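Side-chain contacts in putative D-glycero-D-manno-heptose 7-phosphate kinase (Campylobacter jejuni subsp. jejuni, PDB 4N3O), which phosphorylates D-glycero-alpha-D-manno-heptose 7-phosphate at C-1 with ATP, giving the 1,7-bisphosphate on the way to GDP-heptose for the capsule: residues G125-F130 with K145-I150; S65-E70 with G79-F84; T11-G16 with S108-G113. All blocks are in the same frame, centred on the assembly; numbering follows the deposited sequence.

The three contacts run from a buried helix pair to the surface of the chain. Interaction 1 is the most enclosed, all four of its touching residues being buried, and it is purely aliphatic. Interaction 2 lies at the surface, where leucine packing is mixed with sulfur, hydroxyl and carbonyl groups. Interaction 3 is partly buried and the smallest, with 90 Å² buried; it joins a strand to the loop leading to helix 118-134, which also carries one side of interaction 1. Interactions 2 and 3 both reach the nine-stranded sheet, yet do not touch. Each touches interaction 1, through Val126 CG2 to Phe84 CE1 (3.9 Å) and Gly125 CA to Thr11 OG1 (3.2 Å).

Interaction 1 (G125-F130 with K145-I150); sequences GVIKAF and KLAYEI
Ile127 meets Leu146, Ala147 and Ile150, and it supplies every contact that residues 125-130 make with 145-150. Its CB points at the other helix but stays too far back to touch it, so the contact is made by the branches. CG2, anti to the backbone N, reaches Leu146 CD2 at 4.1 Å; these two side chains cross obliquely. The other branch starts at CG1, anti to the carbonyl carbon (chi1 -72°), and continues extended (chi2 168°), which carries CD1 to the facing backbone. That methyl comes within 3.6 Å of Ala147 CA and 3.7 Å of Ala147 N, with Ala147 CB at 3.9 Å. The Ile150 CD1 methyl lies against the flank of the same Ile127 CD1, 4.1 Å away. The tip of Ile127 is therefore seated at the small alanine, with Leu146 and Ile150 as larger neighbours.

The geometry of the helices agrees with this. Their axes approach to 10.2 Å and run at 127° to each other, and the nearest CA pair is Ile127 and Ala147. Ile143 on helix 140-153 also touches Ile127, while Val123 and Val124 on helix 118-134 touch Ala147, so the same interface extends past both segments.

Both helices belong to the N-terminal GHMP kinase domain. By similarity, each carries a magnesium ligand: Ser119 at the start of helix 118-134, and Glu151 immediately after Ile150. The packing thus joins the two elements that probably present these ligands. Because all the touching groups are buried carbon, apart from the Ala147 amide N beside the methyl, cohesion here rests on dispersion and the exclusion of water; the fit of methyl groups, not a directional bond between these segments, holds this part of the helix pair.

Interaction 2 (S65-E70 with G79-F84); sequences SYCEYE and GKLDIF
Ser65 and Leu81 face each other, the serine methylene set against the branched end of the leucine. Ser65 CB lies 3.8 Å from each of Leu81 CG, CD1 and CD2, equidistance that places it over the fork rather than beside one methyl. The serine hydroxyl has its polar partner elsewhere, hydrogen-bonding to Thr63 O. Cys67, two residues along the strand on the same face, turns SG anti to its carbonyl carbon (chi1 -57°). This brings the sulfur 4.0 Å from Leu81 CD1 and, on the backbone of the preceding residue, 3.0 Å from Lys80 O. Lys80 CB flanks the same sulfur at 3.7 Å, although the end of the lysine chain leads away.

Strand 65-70 pairs antiparallel with strand 55-60 in the large mixed sheet, and Leu81 holds the N-cap position of helix 82-96; the contact therefore sets the turn leading into that helix, and its N-cap residue, against one face of the strand. Leu81 also approaches Ser60, an ATP-binding residue by similarity, to about 4 Å between side chains.

Farther along, Tyr69 brings its hydroxyl toward the turn, with OH 3.8 Å from Lys80 O. That hydroxyl is hydrogen-bonded to Asp78 OD2 and Lys85 NZ, and the Lys85 ammonium makes a weak hydrogen bond to Lys80 O as well.

Interaction 3 (T11-G16 with S108-G113); sequences TPLRLG and SDVPSG
Leu13 and Val110 supply the apolar part of this contact, reaching toward each other tip to tip. Leu13 CD1 stands 3.5 Å from Val110 CG2 and 3.8 Å from Val110 CG1, so one methyl meets both valine branches. An extended leucine chain (chi2 177°) carries CD1 out from strand 6-21 to the loop. Leu42 touches both side chains, and Leu116 and Thr121 add to the packing around Leu13.

Hydrogen bonds shape the bend at 108-110 without joining the two segments. Ser108 OG donates to Val110 O at 2.9 Å, meeting a lone pair in the carbonyl plane with a C=O...O angle of 124°. Asp109 ties the same bend to strand 42-50, its carboxylate oxygens accepting from Tyr43 N and His45 NE2. Farther along the loop, Leu116 is hydrogen-bonded to the Arg14 backbone.

On the same strand, next in sequence to Leu13, Arg14, by similarity the transition-state stabiliser, forms a salt bridge through NE to Asp163 OD1, the probable proton acceptor. Gly113 opens the glycine-rich segment 113-119 that, by similarity, binds ATP. Between residues 11-16 and 108-113 the direct link is methyl packing, which is non-directional and rests on dispersion between Leu13 and Val110.

Interaction 1 (G125-F130 with K145-I150)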
loop_
_atom_site.group_PDB
_atom_site.type_symbol
_atom_site.label_atom_id
_atom_site.label_comp_id
_atom_site.label_asym_id
_atom_site.label_seq_id
_atom_site.Cartn_x
_atom_site.Cartn_y
_atom_site.Cartn_z
ATOM N N GLY A 125 -6.556 -3.847 17.215
ATOM C CA GLY A 125 -5.117 -3.665 17.315
ATOM C C GLY A 125 -4.611 -3.623 18.748
ATOM O O GLY A 125 -3.571 -4.181 19.058
ATOM N N VAL A 126 -5.364 -2.975 19.628
ATOM C CA VAL A 126 -4.969 -2.845 21.029
ATOM C C VAL A 126 -5.091 -4.188 21.773
ATOM O O VAL A 126 -4.149 -4.638 22.459
ATOM C CB VAL A 126 -5.815 -1.761 21.688
ATOM C CG1 VAL A 126 -5.521 -1.673 23.166
ATOM C CG2 VAL A 126 -5.560 -0.426 20.993
ATOM N N ILE A 127 -6.242 -4.838 21.618
ATOM C CA ILE A 127 -6.462 -6.133 22.229
ATOM C C ILE A 127 -5.334 -7.062 21.822
ATOM O O ILE A 127 -4.776 -7.763 22.652
ATOM C CB ILE A 127 -7.821 -6.730 21.800
ATOM C CG1 ILE A 127 -8.963 -5.954 22.472
ATOM C CG2 ILE A 127 -7.911 -8.184 22.215
ATOM C CD1 ILE A 127 -10.348 -6.250 21.930
ATOM N N LYS A 128 -4.985 -7.050 20.536
ATOM C CA LYS A 128 -3.913 -7.914 20.003
ATOM C C LYS A 128 -2.569 -7.601 20.627
ATOM O O LYS A 128 -1.749 -8.481 20.819
ATOM C CB LYS A 128 -3.828 -7.757 18.489
ATOM C CG LYS A 128 -2.798 -8.633 17.815
ATOM C CD LYS A 128 -3.093 -10.121 17.920
ATOM C CE LYS A 128 -1.986 -10.888 17.238
ATOM N NZ LYS A 128 -2.196 -12.344 17.331
ATOM N N ALA A 129 -2.346 -6.339 20.945
ATOM C CA ALA A 129 -1.108 -5.942 21.581
ATOM C C ALA A 129 -1.002 -6.586 22.974
ATOM O O ALA A 129 0.038 -7.120 23.344
ATOM C CB ALA A 129 -1.045 -4.434 21.686
ATOM N N PHE A 130 -2.093 -6.537 23.733
ATOM C CA PHE A 130 -2.130 -7.144 25.071
ATOM C C PHE A 130 -2.001 -8.661 25.008
ATOM O O PHE A 130 -1.306 -9.262 25.814
ATOM C CB PHE A 130 -3.434 -6.773 25.808
ATOM C CG PHE A 130 -3.438 -5.387 26.370
ATOM C CD1 PHE A 130 -2.689 -5.094 27.500
ATOM C CD2 PHE A 130 -4.203 -4.393 25.805
ATOM C CE1 PHE A 130 -2.675 -3.822 28.027
ATOM C CE2 PHE A 130 -4.206 -3.119 26.333
ATOM C CZ PHE A 130 -3.441 -2.831 27.447
ATOM N N LYS A 145 -14.362 -11.418 18.687
ATOM C CA LYS A 145 -15.513 -11.415 19.596
ATOM C C LYS A 145 -15.300 -10.406 20.698
ATOM O O LYS A 145 -16.129 -9.521 20.931
ATOM C CB LYS A 145 -15.812 -12.780 20.243
ATOM C CG LYS A 145 -16.669 -13.708 19.395
ATOM C CD LYS A 145 -17.618 -14.582 20.231
ATOM C CE LYS A 145 -16.957 -15.682 21.064
ATOM N NZ LYS A 145 -16.150 -15.202 22.217
ATOM N N LEU A 146 -14.174 -10.537 21.375
ATOM C CA LEU A 146 -13.863 -9.647 22.461
ATOM C C LEU A 146 -14.018 -8.200 21.963
ATOM O O LEU A 146 -14.703 -7.398 22.581
ATOM C CB LEU A 146 -12.476 -9.966 22.996
ATOM C CG LEU A 146 -12.107 -9.398 24.351
ATOM C CD1 LEU A 146 -13.098 -9.858 25.414
ATOM C CD2 LEU A 146 -10.698 -9.843 24.707
ATOM N N ALA A 147 -13.431 -7.888 20.813
ATOM C CA ALA A 147 -13.549 -6.542 20.239
ATOM C C ALA A 147 -15.019 -6.102 20.046
ATOM O O ALA A 147 -15.390 -4.952 20.322
ATOM C CB ALA A 147 -12.824 -6.483 18.909
ATOM N N TYR A 148 -15.848 -7.018 19.563
ATOM C CA TYR A 148 -17.253 -6.720 19.322
ATOM C C TYR A 148 -18.016 -6.463 20.618
ATOM O O TYR A 148 -18.822 -5.537 20.688
ATOM C CB TYR A 148 -17.899 -7.865 18.531
ATOM C CG TYR A 148 -19.390 -7.738 18.352
ATOM C CD1 TYR A 148 -19.926 -6.809 17.460
ATOM C CD2 TYR A 148 -20.262 -8.558 19.054
ATOM C CE1 TYR A 148 -21.297 -6.692 17.284
ATOM C CE2 TYR A 148 -21.637 -8.448 18.890
ATOM C CZ TYR A 148 -22.152 -7.515 18.005
ATOM O OH TYR A 148 -23.519 -7.399 17.838
ATOM N N GLU A 149 -17.751 -7.274 21.642
ATOM C CA GLU A 149 -18.435 -7.151 22.932
ATOM C C GLU A 149 -18.146 -5.810 23.566
ATOM O O GLU A 149 -19.049 -5.114 24.066
ATOM C CB GLU A 149 -18.001 -8.274 23.869
ATOM C CG GLU A 149 -18.373 -9.662 23.343
ATOM C CD GLU A 149 -18.017 -10.796 24.294
ATOM O OE1 GLU A 149 -17.371 -10.523 25.336
ATOM O OE2 GLU A 149 -18.388 -11.966 24.004
ATOM N N ILE A 150 -16.875 -5.446 23.541
ATOM C CA ILE A 150 -16.431 -4.192 24.112
ATOM C C ILE A 150 -17.052 -3.038 23.343
ATOM O O ILE A 150 -17.516 -2.069 23.946
ATOM C CB ILE A 150 -14.879 -4.109 24.118
ATOM C CG1 ILE A 150 -14.314 -5.099 25.151
ATOM C CG2 ILE A 150 -14.398 -2.706 24.449
ATOM C CD1 ILE A 150 -12.810 -5.265 25.091
#

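Interaction 2 (S65-E70 with G79-F84)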
loop_
_atom_site.group_PDB
_atom_site.type_symbol
_atom_site.label_atom_id
_atom_site.label_comp_id
_atom_site.label_asym_id
_atom_site.label_seq_id
_atom_site.Cartn_x
_atom_site.Cartn_y
_atom_site.Cartn_z
ATOM N N SER A 65 -4.524 13.451 22.466
ATOM C CA SER A 65 -4.909 12.953 23.783
ATOM C C SER A 65 -3.754 12.203 24.414
ATOM O O SER A 65 -3.084 11.409 23.753
ATOM C CB SER A 65 -6.092 12.010 23.653
ATOM O OG SER A 65 -7.085 12.553 22.803
ATOM N N TYR A 66 -3.540 12.450 25.699
ATOM C CA TYR A 66 -2.485 11.805 26.465
ATOM C C TYR A 66 -2.974 11.635 27.910
ATOM O O TYR A 66 -3.357 12.610 28.548
ATOM C CB TYR A 66 -1.209 12.647 26.427
ATOM C CG TYR A 66 -0.045 12.019 27.158
ATOM C CD1 TYR A 66 0.154 12.240 28.517
ATOM C CD2 TYR A 66 0.852 11.201 26.489
ATOM C CE1 TYR A 66 1.223 11.662 29.178
ATOM C CE2 TYR A 66 1.912 10.612 27.136
ATOM C CZ TYR A 66 2.097 10.846 28.473
ATOM O OH TYR A 66 3.162 10.251 29.103
ATOM N N CYS A 67 -2.976 10.392 28.398
ATOM C CA CYS A 67 -3.417 10.056 29.754
ATOM C C CYS A 67 -2.319 9.368 30.551
ATOM O O CYS A 67 -1.539 8.572 30.017
ATOM C CB CYS A 67 -4.564 9.041 29.737
ATOM S SG CYS A 67 -6.068 9.434 28.841
ATOM N N GLU A 68 -2.301 9.632 31.846
ATOM C CA GLU A 68 -1.366 8.976 32.727
ATOM C C GLU A 68 -2.109 8.664 34.019
ATOM O O GLU A 68 -2.807 9.518 34.536
ATOM C CB GLU A 68 -0.148 9.851 32.969
ATOM C CG GLU A 68 0.921 9.164 33.804
ATOM C CD GLU A 68 2.249 9.889 33.774
ATOM O OE1 GLU A 68 3.076 9.640 34.674
ATOM O OE2 GLU A 68 2.464 10.705 32.850
ATOM N N TYR A 69 -1.986 7.427 34.501
ATOM C CA TYR A 69 -2.648 6.986 35.728
ATOM C C TYR A 69 -1.748 6.052 36.485
ATOM O O TYR A 69 -0.741 5.583 35.963
ATOM C CB TYR A 69 -3.933 6.198 35.428
ATOM C CG TYR A 69 -4.884 6.882 34.486
ATOM C CD1 TYR A 69 -5.745 7.885 34.931
ATOM C CD2 TYR A 69 -4.930 6.523 33.155
ATOM C CE1 TYR A 69 -6.615 8.519 34.060
ATOM C CE2 TYR A 69 -5.799 7.142 32.280
ATOM C CZ TYR A 69 -6.634 8.144 32.730
ATOM O OH TYR A 69 -7.486 8.757 31.837
ATOM N N GLU A 70 -2.143 5.771 37.716
ATOM C CA GLU A 70 -1.450 4.823 38.559
ATOM C C GLU A 70 -1.969 3.418 38.253
ATOM O O GLU A 70 -3.167 3.210 38.081
ATOM C CB GLU A 70 -1.678 5.150 40.039
ATOM C CG GLU A 70 -0.877 6.342 40.537
ATOM C CD GLU A 70 0.619 6.065 40.576
ATOM O OE1 GLU A 70 1.012 4.877 40.657
ATOM O OE2 GLU A 70 1.400 7.039 40.540
ATOM N N GLY A 79 -13.453 10.700 30.419
ATOM C CA GLY A 79 -13.591 11.443 29.156
ATOM C C GLY A 79 -12.386 11.519 28.227
ATOM O O GLY A 79 -12.490 12.074 27.134
ATOM N N LYS A 80 -11.242 11.000 28.660
ATOM C CA LYS A 80 -10.031 10.986 27.826
ATOM C C LYS A 80 -9.590 9.550 27.496
ATOM O O LYS A 80 -9.008 8.848 28.333
ATOM C CB LYS A 80 -8.880 11.751 28.495
ATOM C CG LYS A 80 -8.939 13.271 28.370
ATOM C CD LYS A 80 -7.688 13.913 28.969
ATOM C CE LYS A 80 -7.455 15.342 28.481
ATOM N NZ LYS A 80 -8.543 16.299 28.821
ATOM N N LEU A 81 -9.883 9.124 26.269
ATOM C CA LEU A 81 -9.515 7.797 25.789
ATOM C C LEU A 81 -10.175 6.693 26.622
ATOM O O LEU A 81 -9.535 5.706 26.975
ATOM C CB LEU A 81 -7.991 7.640 25.763
ATOM C CG LEU A 81 -7.246 8.651 24.870
ATOM C CD1 LEU A 81 -5.736 8.445 24.946
ATOM C CD2 LEU A 81 -7.709 8.568 23.412
ATOM N N ASP A 82 -11.462 6.868 26.924
ATOM C CA ASP A 82 -12.224 5.874 27.700
ATOM C C ASP A 82 -12.263 4.516 27.019
ATOM O O ASP A 82 -12.476 3.493 27.673
ATOM C CB ASP A 82 -13.656 6.362 27.974
ATOM C CG ASP A 82 -13.711 7.506 28.998
ATOM O OD1 ASP A 82 -12.801 7.606 29.850
ATOM O OD2 ASP A 82 -14.682 8.298 28.959
ATOM N N ILE A 83 -12.043 4.503 25.705
ATOM C CA ILE A 83 -12.031 3.243 24.960
ATOM C C ILE A 83 -10.864 2.346 25.415
ATOM O O ILE A 83 -11.029 1.139 25.538
ATOM C CB ILE A 83 -12.020 3.472 23.420
ATOM C CG1 ILE A 83 -12.173 2.146 22.669
ATOM C CG2 ILE A 83 -10.764 4.202 22.963
ATOM C CD1 ILE A 83 -13.482 1.430 22.968
ATOM N N PHE A 84 -9.698 2.923 25.705
ATOM C CA PHE A 84 -8.571 2.107 26.167
ATOM C C PHE A 84 -8.795 1.606 27.596
ATOM O O PHE A 84 -8.329 0.534 27.958
ATOM C CB PHE A 84 -7.230 2.846 26.076
ATOM C CG PHE A 84 -6.859 3.309 24.678
ATOM C CD1 PHE A 84 -7.227 2.583 23.551
ATOM C CD2 PHE A 84 -6.045 4.416 24.507
ATOM C CE1 PHE A 84 -6.865 3.013 22.288
ATOM C CE2 PHE A 84 -5.666 4.838 23.240
ATOM C CZ PHE A 84 -6.073 4.132 22.131
#

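Interaction 3 (T11-G16 with S108-G113)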
loop_
_atom_site.group_PDB
_atom_site.type_symbol
_atom_site.label_atom_id
_atom_site.label_comp_id
_atom_site.label_asym_id
_atom_site.label_seq_id
_atom_site.Cartn_x
_atom_site.Cartn_y
_atom_site.Cartn_z
ATOM N N THR A 11 -2.980 -3.023 12.091
ATOM C CA THR A 11 -4.298 -3.538 11.790
ATOM C C THR A 11 -4.877 -2.748 10.639
ATOM O O THR A 11 -4.930 -1.534 10.684
ATOM C CB THR A 11 -5.199 -3.350 13.032
ATOM O OG1 THR A 11 -4.520 -3.842 14.209
ATOM C CG2 THR A 11 -6.549 -4.053 12.855
ATOM N N PRO A 12 -5.344 -3.437 9.604
ATOM C CA PRO A 12 -5.846 -2.697 8.470
ATOM C C PRO A 12 -7.266 -2.209 8.592
ATOM O O PRO A 12 -8.078 -2.798 9.291
ATOM C CB PRO A 12 -5.775 -3.738 7.342
ATOM C CG PRO A 12 -5.998 -5.031 8.024
ATOM C CD PRO A 12 -5.404 -4.897 9.395
ATOM N N LEU A 13 -7.553 -1.125 7.889
ATOM C CA LEU A 13 -8.892 -0.588 7.789
ATOM C C LEU A 13 -9.575 -1.381 6.682
ATOM O O LEU A 13 -8.945 -2.220 6.026
ATOM C CB LEU A 13 -8.847 0.888 7.438
ATOM C CG LEU A 13 -8.188 1.736 8.531
ATOM C CD1 LEU A 13 -8.104 3.192 8.092
ATOM C CD2 LEU A 13 -8.972 1.645 9.826
ATOM N N ARG A 14 -10.851 -1.130 6.462
ATOM C CA ARG A 14 -11.578 -1.884 5.468
ATOM C C ARG A 14 -12.419 -1.006 4.607
ATOM O O ARG A 14 -12.833 0.074 5.003
ATOM C CB ARG A 14 -12.534 -2.883 6.125
ATOM C CG ARG A 14 -13.564 -2.189 7.000
ATOM C CD ARG A 14 -14.940 -2.790 6.811
ATOM N NE ARG A 14 -15.980 -2.033 7.508
ATOM C CZ ARG A 14 -16.426 -0.835 7.119
ATOM N NH1 ARG A 14 -15.888 -0.211 6.067
ATOM N NH2 ARG A 14 -17.395 -0.238 7.806
ATOM N N LEU A 15 -12.757 -1.549 3.461
ATOM C CA LEU A 15 -13.559 -0.879 2.497
ATOM C C LEU A 15 -14.782 -1.734 2.203
ATOM O O LEU A 15 -14.665 -2.922 1.924
ATOM C CB LEU A 15 -12.702 -0.725 1.262
ATOM C CG LEU A 15 -13.142 0.119 0.112
ATOM C CD1 LEU A 15 -13.592 1.486 0.601
ATOM C CD2 LEU A 15 -11.949 0.223 -0.820
ATOM N N GLY A 16 -15.962 -1.143 2.322
ATOM C CA GLY A 16 -17.186 -1.840 1.997
ATOM C C GLY A 16 -17.357 -1.759 0.500
ATOM O O GLY A 16 -17.639 -0.696 -0.034
ATOM N N SER A 108 -3.727 6.461 13.509
ATOM C CA SER A 108 -4.330 5.945 12.298
ATOM C C SER A 108 -3.778 6.611 11.077
ATOM O O SER A 108 -3.398 7.767 11.135
ATOM C CB SER A 108 -5.838 6.205 12.333
ATOM O OG SER A 108 -6.405 5.937 11.051
ATOM N N ASP A 109 -3.752 5.893 9.956
ATOM C CA ASP A 109 -3.293 6.494 8.688
ATOM C C ASP A 109 -4.332 7.429 8.073
ATOM O O ASP A 109 -4.007 8.174 7.152
ATOM C CB ASP A 109 -2.946 5.422 7.664
ATOM C CG ASP A 109 -1.677 4.710 7.985
ATOM O OD1 ASP A 109 -0.834 5.318 8.649
ATOM O OD2 ASP A 109 -1.507 3.546 7.574
ATOM N N VAL A 110 -5.569 7.378 8.567
ATOM C CA VAL A 110 -6.637 8.223 8.051
ATOM C C VAL A 110 -7.226 9.068 9.170
ATOM O O VAL A 110 -7.223 8.652 10.312
ATOM C CB VAL A 110 -7.777 7.413 7.401
ATOM C CG1 VAL A 110 -7.214 6.432 6.382
ATOM C CG2 VAL A 110 -8.593 6.674 8.454
ATOM N N PRO A 111 -7.757 10.251 8.826
ATOM C CA PRO A 111 -8.339 11.171 9.803
ATOM C C PRO A 111 -9.601 10.660 10.502
ATOM O O PRO A 111 -10.273 9.722 10.036
ATOM C CB PRO A 111 -8.694 12.421 8.961
ATOM C CG PRO A 111 -7.985 12.255 7.657
ATOM C CD PRO A 111 -7.862 10.778 7.451
ATOM N N SER A 112 -9.914 11.314 11.610
ATOM C CA SER A 112 -11.090 11.005 12.407
ATOM C C SER A 112 -12.383 11.140 11.588
ATOM O O SER A 112 -12.502 12.033 10.741
ATOM C CB SER A 112 -11.134 11.953 13.618
ATOM O OG SER A 112 -12.261 11.709 14.441
ATOM N N GLY A 113 -13.330 10.229 11.823
ATOM C CA GLY A 113 -14.635 10.277 11.159
ATOM C C GLY A 113 -14.810 9.428 9.913
ATOM O O GLY A 113 -15.939 9.167 9.494
#